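Local coordinates for protein threonine--tRNA ligase catalytic subunit (Aeropyrum pernix, PDB 3A32) that catalyses the ATP-dependent attachment of threonine to tRNA(Thr) as a zinc-dependent class II synthetase, and probably cannot remove mischarged serine because it lacks the editing domain, at residues V177-F182 / N240-I245; K203-M208 / D262-V267. One frame throughout, in Å; residues are numbered along the deposited sequence.

Contact 1: V177-F182 / N240-I245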
loop_
_atom_site.group_PDB
_atom_site.type_symbol
_atom_site.label_atom_id
_atom_site.label_comp_id
_atom_site.label_asym_id
_atom_site.label_seq_id
_atom_site.Cartn_x
_atom_site.Cartn_y
_atom_site.Cartn_z
ATOM N N VAL A 177 5.924 -24.185 -11.493
ATOM C CA VAL A 177 5.780 -22.767 -11.339
ATOM C C VAL A 177 4.636 -22.238 -12.202
ATOM O O VAL A 177 3.775 -21.484 -11.714
ATOM C CB VAL A 177 7.122 -22.051 -11.660
ATOM C CG1 VAL A 177 6.883 -20.623 -12.101
ATOM C CG2 VAL A 177 8.098 -22.121 -10.426
ATOM N N VAL A 178 4.596 -22.675 -13.470
ATOM C CA VAL A 178 3.520 -22.302 -14.391
ATOM C C VAL A 178 2.159 -22.721 -13.863
ATOM O O VAL A 178 1.182 -21.931 -13.884
ATOM C CB VAL A 178 3.765 -22.817 -15.884
ATOM C CG1 VAL A 178 2.579 -22.419 -16.815
ATOM C CG2 VAL A 178 5.016 -22.225 -16.435
ATOM N N TYR A 179 2.091 -23.975 -13.404
ATOM C CA TYR A 179 0.882 -24.531 -12.864
ATOM C C TYR A 179 0.442 -23.755 -11.613
ATOM O O TYR A 179 -0.723 -23.398 -11.487
ATOM C CB TYR A 179 1.072 -26.026 -12.567
ATOM C CG TYR A 179 -0.183 -26.669 -12.042
ATOM C CD1 TYR A 179 -1.230 -27.046 -12.914
ATOM C CD2 TYR A 179 -0.347 -26.873 -10.671
ATOM C CE1 TYR A 179 -2.403 -27.600 -12.404
ATOM C CE2 TYR A 179 -1.491 -27.444 -10.164
ATOM C CZ TYR A 179 -2.494 -27.802 -11.021
ATOM O OH TYR A 179 -3.616 -28.340 -10.455
ATOM N N ASP A 180 1.378 -23.499 -10.699
ATOM C CA ASP A 180 1.112 -22.789 -9.473
ATOM C C ASP A 180 0.550 -21.395 -9.694
ATOM O O ASP A 180 -0.308 -20.948 -8.906
ATOM C CB ASP A 180 2.382 -22.680 -8.627
ATOM C CG ASP A 180 2.786 -24.051 -7.962
ATOM O OD1 ASP A 180 2.022 -25.030 -8.020
ATOM O OD2 ASP A 180 3.883 -24.122 -7.369
ATOM N N VAL A 181 1.022 -20.722 -10.758
ATOM C CA VAL A 181 0.519 -19.374 -11.099
ATOM C C VAL A 181 -0.912 -19.485 -11.535
ATOM O O VAL A 181 -1.731 -18.676 -11.106
ATOM C CB VAL A 181 1.391 -18.621 -12.136
ATOM C CG1 VAL A 181 0.710 -17.290 -12.585
ATOM C CG2 VAL A 181 2.774 -18.317 -11.519
ATOM N N PHE A 182 -1.239 -20.531 -12.311
ATOM C CA PHE A 182 -2.637 -20.773 -12.582
ATOM C C PHE A 182 -3.414 -20.943 -11.278
ATOM O O PHE A 182 -4.507 -20.388 -11.138
ATOM C CB PHE A 182 -2.899 -22.001 -13.492
ATOM C CG PHE A 182 -4.363 -22.382 -13.544
ATOM C CD1 PHE A 182 -5.232 -21.748 -14.425
ATOM C CD2 PHE A 182 -4.877 -23.333 -12.690
ATOM C CE1 PHE A 182 -6.607 -22.079 -14.461
ATOM C CE2 PHE A 182 -6.249 -23.659 -12.714
ATOM C CZ PHE A 182 -7.101 -23.020 -13.607
ATOM N N ASN A 240 -6.084 -28.843 -17.473
ATOM C CA ASN A 240 -7.223 -29.473 -18.132
ATOM C C ASN A 240 -7.590 -30.800 -17.454
ATOM O O ASN A 240 -8.755 -31.078 -17.227
ATOM C CB ASN A 240 -6.977 -29.662 -19.628
ATOM C CG ASN A 240 -7.995 -30.604 -20.272
ATOM O OD1 ASN A 240 -7.814 -31.830 -20.276
ATOM N ND2 ASN A 240 -9.052 -30.037 -20.827
ATOM N N GLU A 241 -6.581 -31.582 -17.074
ATOM C CA GLU A 241 -6.841 -32.827 -16.393
ATOM C C GLU A 241 -7.576 -32.547 -15.119
ATOM O O GLU A 241 -8.509 -33.253 -14.820
ATOM C CB GLU A 241 -5.569 -33.649 -16.119
ATOM C CG GLU A 241 -5.915 -35.139 -15.821
ATOM C CD GLU A 241 -4.826 -35.876 -15.045
ATOM O OE1 GLU A 241 -3.642 -35.864 -15.498
ATOM O OE2 GLU A 241 -5.164 -36.478 -13.983
ATOM N N LYS A 242 -7.167 -31.513 -14.370
ATOM C CA LYS A 242 -7.735 -31.285 -13.019
ATOM C C LYS A 242 -9.116 -30.622 -13.026
ATOM O O LYS A 242 -9.992 -30.975 -12.210
ATOM C CB LYS A 242 -6.770 -30.497 -12.128
ATOM C CG LYS A 242 -7.256 -30.401 -10.656
ATOM C CD LYS A 242 -6.308 -29.637 -9.724
ATOM C CE LYS A 242 -6.874 -29.544 -8.299
ATOM N NZ LYS A 242 -5.903 -29.024 -7.209
ATOM N N TYR A 243 -9.319 -29.679 -13.956
ATOM C CA TYR A 243 -10.546 -28.891 -13.976
ATOM C C TYR A 243 -11.394 -29.006 -15.236
ATOM O O TYR A 243 -12.519 -28.425 -15.322
ATOM C CB TYR A 243 -10.190 -27.426 -13.751
ATOM C CG TYR A 243 -9.452 -27.171 -12.470
ATOM C CD1 TYR A 243 -10.104 -27.268 -11.230
ATOM C CD2 TYR A 243 -8.111 -26.833 -12.484
ATOM C CE1 TYR A 243 -9.426 -27.032 -10.046
ATOM C CE2 TYR A 243 -7.431 -26.611 -11.315
ATOM C CZ TYR A 243 -8.098 -26.691 -10.108
ATOM O OH TYR A 243 -7.418 -26.444 -8.946
ATOM N N GLY A 244 -10.863 -29.707 -16.229
ATOM C CA GLY A 244 -11.604 -29.942 -17.482
ATOM C C GLY A 244 -11.679 -28.637 -18.237
ATOM O O GLY A 244 -12.511 -28.490 -19.120
ATOM N N ILE A 245 -10.792 -27.692 -17.863
ATOM C CA ILE A 245 -10.738 -26.347 -18.418
ATOM C C ILE A 245 -10.101 -26.458 -19.797
ATOM O O ILE A 245 -9.042 -27.103 -20.008
ATOM C CB ILE A 245 -9.932 -25.336 -17.496
ATOM C CG1 ILE A 245 -10.744 -24.951 -16.252
ATOM C CG2 ILE A 245 -9.481 -24.091 -18.280
ATOM C CD1 ILE A 245 -9.945 -24.061 -15.256
#
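Lys-242 crosses the tip of Tyr-179 at about a right angle, its CD 3.1 Å from OH of Tyr-179. A long, flexible lysine suits this place: its CD can rest against the phenol oxygen at the ring's edge while the extended chain carries NZ on to a salt bridge with Glu-183. Next comes Tyr-243, whose ring receives CG of Lys-242 over the centre of one face, 3.8 Å above the plane. Its CE2 meets CE2 of Phe-182 at 3.5 Å, the two ring planes inclined at 46°, and its OH is hydrogen-bonded to Glu-183, a tyrosine serving both needs. Helix 174-191 lies against the central, largely antiparallel sheet of the class II catalytic core, and helix 222-243 packs on that helix with its last turn. Gly-244 then leaves the helix with positive phi (71°), a conformation glycine adopts easily. Beyond it Ile-245 reaches tip to tip toward Phe-182, whose CG, anti to the backbone N (chi1 169°), starts the ring toward both partners; CD1 of Ile-245 comes 3.4 Å from CZ of Phe-182 at the ring's edge. An alanine in place of Phe-182 would probably open a gap between the helices, leaving Tyr-243 and Ile-245 without the ring they pack on.

Contact 2: K203-M208 / D262-V267. With SO4 (sulfate ion), chain C.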
loop_
_atom_site.group_PDB
_atom_site.type_symbol
_atom_site.label_atom_id
_atom_site.label_comp_id
_atom_site.label_asym_id
_atom_site.label_seq_id
_atom_site.Cartn_x
_atom_site.Cartn_y
_atom_site.Cartn_z
ATOM N N LYS A 203 -11.096 -20.370 -19.826
ATOM C CA LYS A 203 -10.321 -20.827 -20.950
ATOM C C LYS A 203 -8.841 -20.435 -20.740
ATOM O O LYS A 203 -8.530 -19.330 -20.266
ATOM C CB LYS A 203 -10.916 -20.168 -22.230
ATOM C CG LYS A 203 -10.220 -20.508 -23.500
ATOM C CD LYS A 203 -11.130 -20.450 -24.744
ATOM C CE LYS A 203 -11.583 -19.033 -25.025
ATOM N NZ LYS A 203 -12.345 -18.889 -26.307
ATOM N N VAL A 204 -7.928 -21.323 -21.108
ATOM C CA VAL A 204 -6.512 -21.028 -21.086
ATOM C C VAL A 204 -6.010 -21.013 -22.536
ATOM O O VAL A 204 -6.150 -22.001 -23.243
ATOM C CB VAL A 204 -5.712 -22.059 -20.220
ATOM C CG1 VAL A 204 -4.261 -22.123 -20.655
ATOM C CG2 VAL A 204 -5.795 -21.695 -18.717
ATOM N N ARG A 205 -5.418 -19.901 -22.965
ATOM C CA ARG A 205 -4.928 -19.771 -24.332
ATOM C C ARG A 205 -3.401 -19.686 -24.369
ATOM O O ARG A 205 -2.811 -18.783 -23.781
ATOM C CB ARG A 205 -5.531 -18.515 -24.986
ATOM C CG ARG A 205 -5.082 -18.228 -26.426
ATOM C CD ARG A 205 -5.704 -16.890 -26.917
ATOM N NE ARG A 205 -7.081 -17.136 -27.285
ATOM C CZ ARG A 205 -8.132 -16.433 -26.877
ATOM N NH1 ARG A 205 -7.986 -15.358 -26.097
ATOM N NH2 ARG A 205 -9.345 -16.812 -27.278
ATOM N N LEU A 206 -2.767 -20.570 -25.128
ATOM C CA LEU A 206 -1.312 -20.511 -25.288
ATOM C C LEU A 206 -0.949 -19.857 -26.594
ATOM O O LEU A 206 -1.569 -20.151 -27.630
ATOM C CB LEU A 206 -0.699 -21.907 -25.233
ATOM C CG LEU A 206 -1.131 -22.913 -24.145
ATOM C CD1 LEU A 206 -0.277 -24.216 -24.198
ATOM C CD2 LEU A 206 -1.127 -22.345 -22.696
ATOM N N SER A 207 0.031 -18.950 -26.564
ATOM C CA SER A 207 0.534 -18.355 -27.805
ATOM C C SER A 207 2.016 -18.727 -28.049
ATOM O O SER A 207 2.897 -18.407 -27.254
ATOM C CB SER A 207 0.292 -16.853 -27.812
ATOM O OG SER A 207 -1.090 -16.564 -27.621
ATOM N N MET A 208 2.270 -19.425 -29.144
ATOM C CA MET A 208 3.548 -20.105 -29.363
ATOM C C MET A 208 4.288 -19.515 -30.558
ATOM O O MET A 208 3.733 -18.695 -31.260
ATOM C CB MET A 208 3.304 -21.602 -29.601
ATOM C CG MET A 208 2.347 -22.258 -28.653
ATOM S SD MET A 208 2.948 -22.196 -26.937
ATOM C CE MET A 208 2.609 -23.881 -26.404
ATOM N N ASP A 262 -2.493 -17.024 -21.520
ATOM C CA ASP A 262 -3.418 -15.981 -21.060
ATOM C C ASP A 262 -4.567 -16.620 -20.337
ATOM O O ASP A 262 -5.029 -17.685 -20.729
ATOM C CB ASP A 262 -3.946 -15.186 -22.231
ATOM C CG ASP A 262 -2.873 -14.298 -22.826
ATOM O OD1 ASP A 262 -2.237 -13.561 -22.019
ATOM O OD2 ASP A 262 -2.646 -14.379 -24.066
ATOM N N PHE A 263 -4.976 -15.972 -19.254
ATOM C CA PHE A 263 -6.123 -16.381 -18.450
ATOM C C PHE A 263 -7.377 -15.693 -18.965
ATOM O O PHE A 263 -7.428 -14.472 -19.004
ATOM C CB PHE A 263 -5.931 -15.895 -17.018
ATOM C CG PHE A 263 -4.699 -16.449 -16.336
ATOM C CD1 PHE A 263 -4.433 -17.851 -16.328
ATOM C CD2 PHE A 263 -3.845 -15.600 -15.645
ATOM C CE1 PHE A 263 -3.336 -18.338 -15.665
ATOM C CE2 PHE A 263 -2.742 -16.101 -14.972
ATOM C CZ PHE A 263 -2.493 -17.444 -14.982
ATOM N N ILE A 264 -8.390 -16.465 -19.305
ATOM C CA ILE A 264 -9.551 -15.921 -19.942
ATOM C C ILE A 264 -10.820 -16.449 -19.287
ATOM O O ILE A 264 -11.122 -17.636 -19.390
ATOM C CB ILE A 264 -9.600 -16.276 -21.463
ATOM C CG1 ILE A 264 -8.462 -15.592 -22.219
ATOM C CG2 ILE A 264 -10.913 -15.793 -22.069
ATOM C CD1 ILE A 264 -7.977 -16.418 -23.318
ATOM N N MET A 265 -11.566 -15.563 -18.633
ATOM C CA MET A 265 -12.880 -15.929 -18.145
ATOM C C MET A 265 -13.910 -15.795 -19.269
ATOM O O MET A 265 -13.920 -14.794 -19.981
ATOM C CB MET A 265 -13.275 -15.036 -16.968
ATOM C CG MET A 265 -14.623 -15.396 -16.401
ATOM S SD MET A 265 -14.718 -14.972 -14.667
ATOM C CE MET A 265 -13.570 -16.172 -13.943
ATOM N N MET A 266 -14.765 -16.794 -19.401
ATOM C CA MET A 266 -15.920 -16.765 -20.292
ATOM C C MET A 266 -17.171 -16.276 -19.580
ATOM O O MET A 266 -17.594 -16.859 -18.573
ATOM C CB MET A 266 -16.180 -18.142 -20.895
ATOM C CG MET A 266 -14.998 -18.673 -21.666
ATOM S SD MET A 266 -14.385 -17.521 -22.947
ATOM C CE MET A 266 -15.902 -17.355 -23.952
ATOM N N VAL A 267 -17.753 -15.190 -20.103
ATOM C CA VAL A 267 -18.956 -14.633 -19.524
ATOM C C VAL A 267 -20.101 -14.607 -20.546
ATOM O O VAL A 267 -19.891 -14.688 -21.755
ATOM C CB VAL A 267 -18.722 -13.233 -18.842
ATOM C CG1 VAL A 267 -17.514 -13.254 -17.910
ATOM C CG2 VAL A 267 -18.563 -12.120 -19.854
HETATM S S SO4 C . -11.263 -20.278 -29.273
HETATM O O1 SO4 C . -11.704 -20.966 -28.057
HETATM O O2 SO4 C . -10.273 -21.098 -29.967
HETATM O O3 SO4 C . -12.443 -20.131 -30.123
HETATM O O4 SO4 C . -10.646 -18.969 -28.986
HETATM O O HOH W 1 -1.696 -16.568 -25.219
#
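Arg-205 and Ile-264 meet diagonally on one face of an antiparallel strand pair in the central sheet of the class II core, Ile-264 lying two residues along from Asp-262, the partner of Arg-205. The pairs Lys-203 with Ile-264 and Arg-205 with Asp-262 are hydrogen-bonded, and Val-204 with Phe-263 between them is non-hydrogen-bonded. Arg-205 N gives a nearly straight bond to Asp-262 O (3.2 Å, 172°). Followed outward, the arginine has CB 3.6 Å from CD1 of Ile-264. CG is anti to the backbone N (chi1 179°), and the chain bends at chi3 (-78°), beyond which the guanidinium has the same CD1 over one face, 3.6 Å from CZ. At the tip, NH2 donates in the plane of the group to O4 of a sulfate ion, 3.0 Å away, and also forms a salt bridge with Glu-275. Arginine suits this place, its chain lying against Ile-264 while its flat, N-H-rich end serves both anions. Lys-203 shares both partners: its NZ binds sulfate O1 at 2.8 Å and pairs with Glu-275, while its CE packs on SD of Met-266. A water joins Arg-205 O, Ser-207 OG and OD2 of the buried Asp-262, whose OD1 is hydrogen-bonded to Thr-280. Two cationic tips converging on one anion, probably from the crystallisation liquor, suggest a locally positive patch, which Glu-275, paired with both, is likely to offset in part.

In the fold
Contact 2 is the more buried of the two, a backbone-bonded strand pair within the central sheet; contact 1 is a partly buried helix junction, nearer the protein surface, with no hydrogen bond between its segments. Their segments alternate along the chain, because strand 202-207 follows helix 174-191 and precedes helix 222-243. They share no helix or strand and join where Phe-263 packs on Val-181 and Phe-182, and where CG2 of Ile-245 approaches Lys-203 and Val-204. The sheet therefore has two unlike faces here: Phe-263 and Val-204 face contact 1, whereas Lys-203 and Arg-205, on the other, carry charge. In contact 1 the one charged side chain touching across is Lys-242, at the exposed margin, paired with Glu-183.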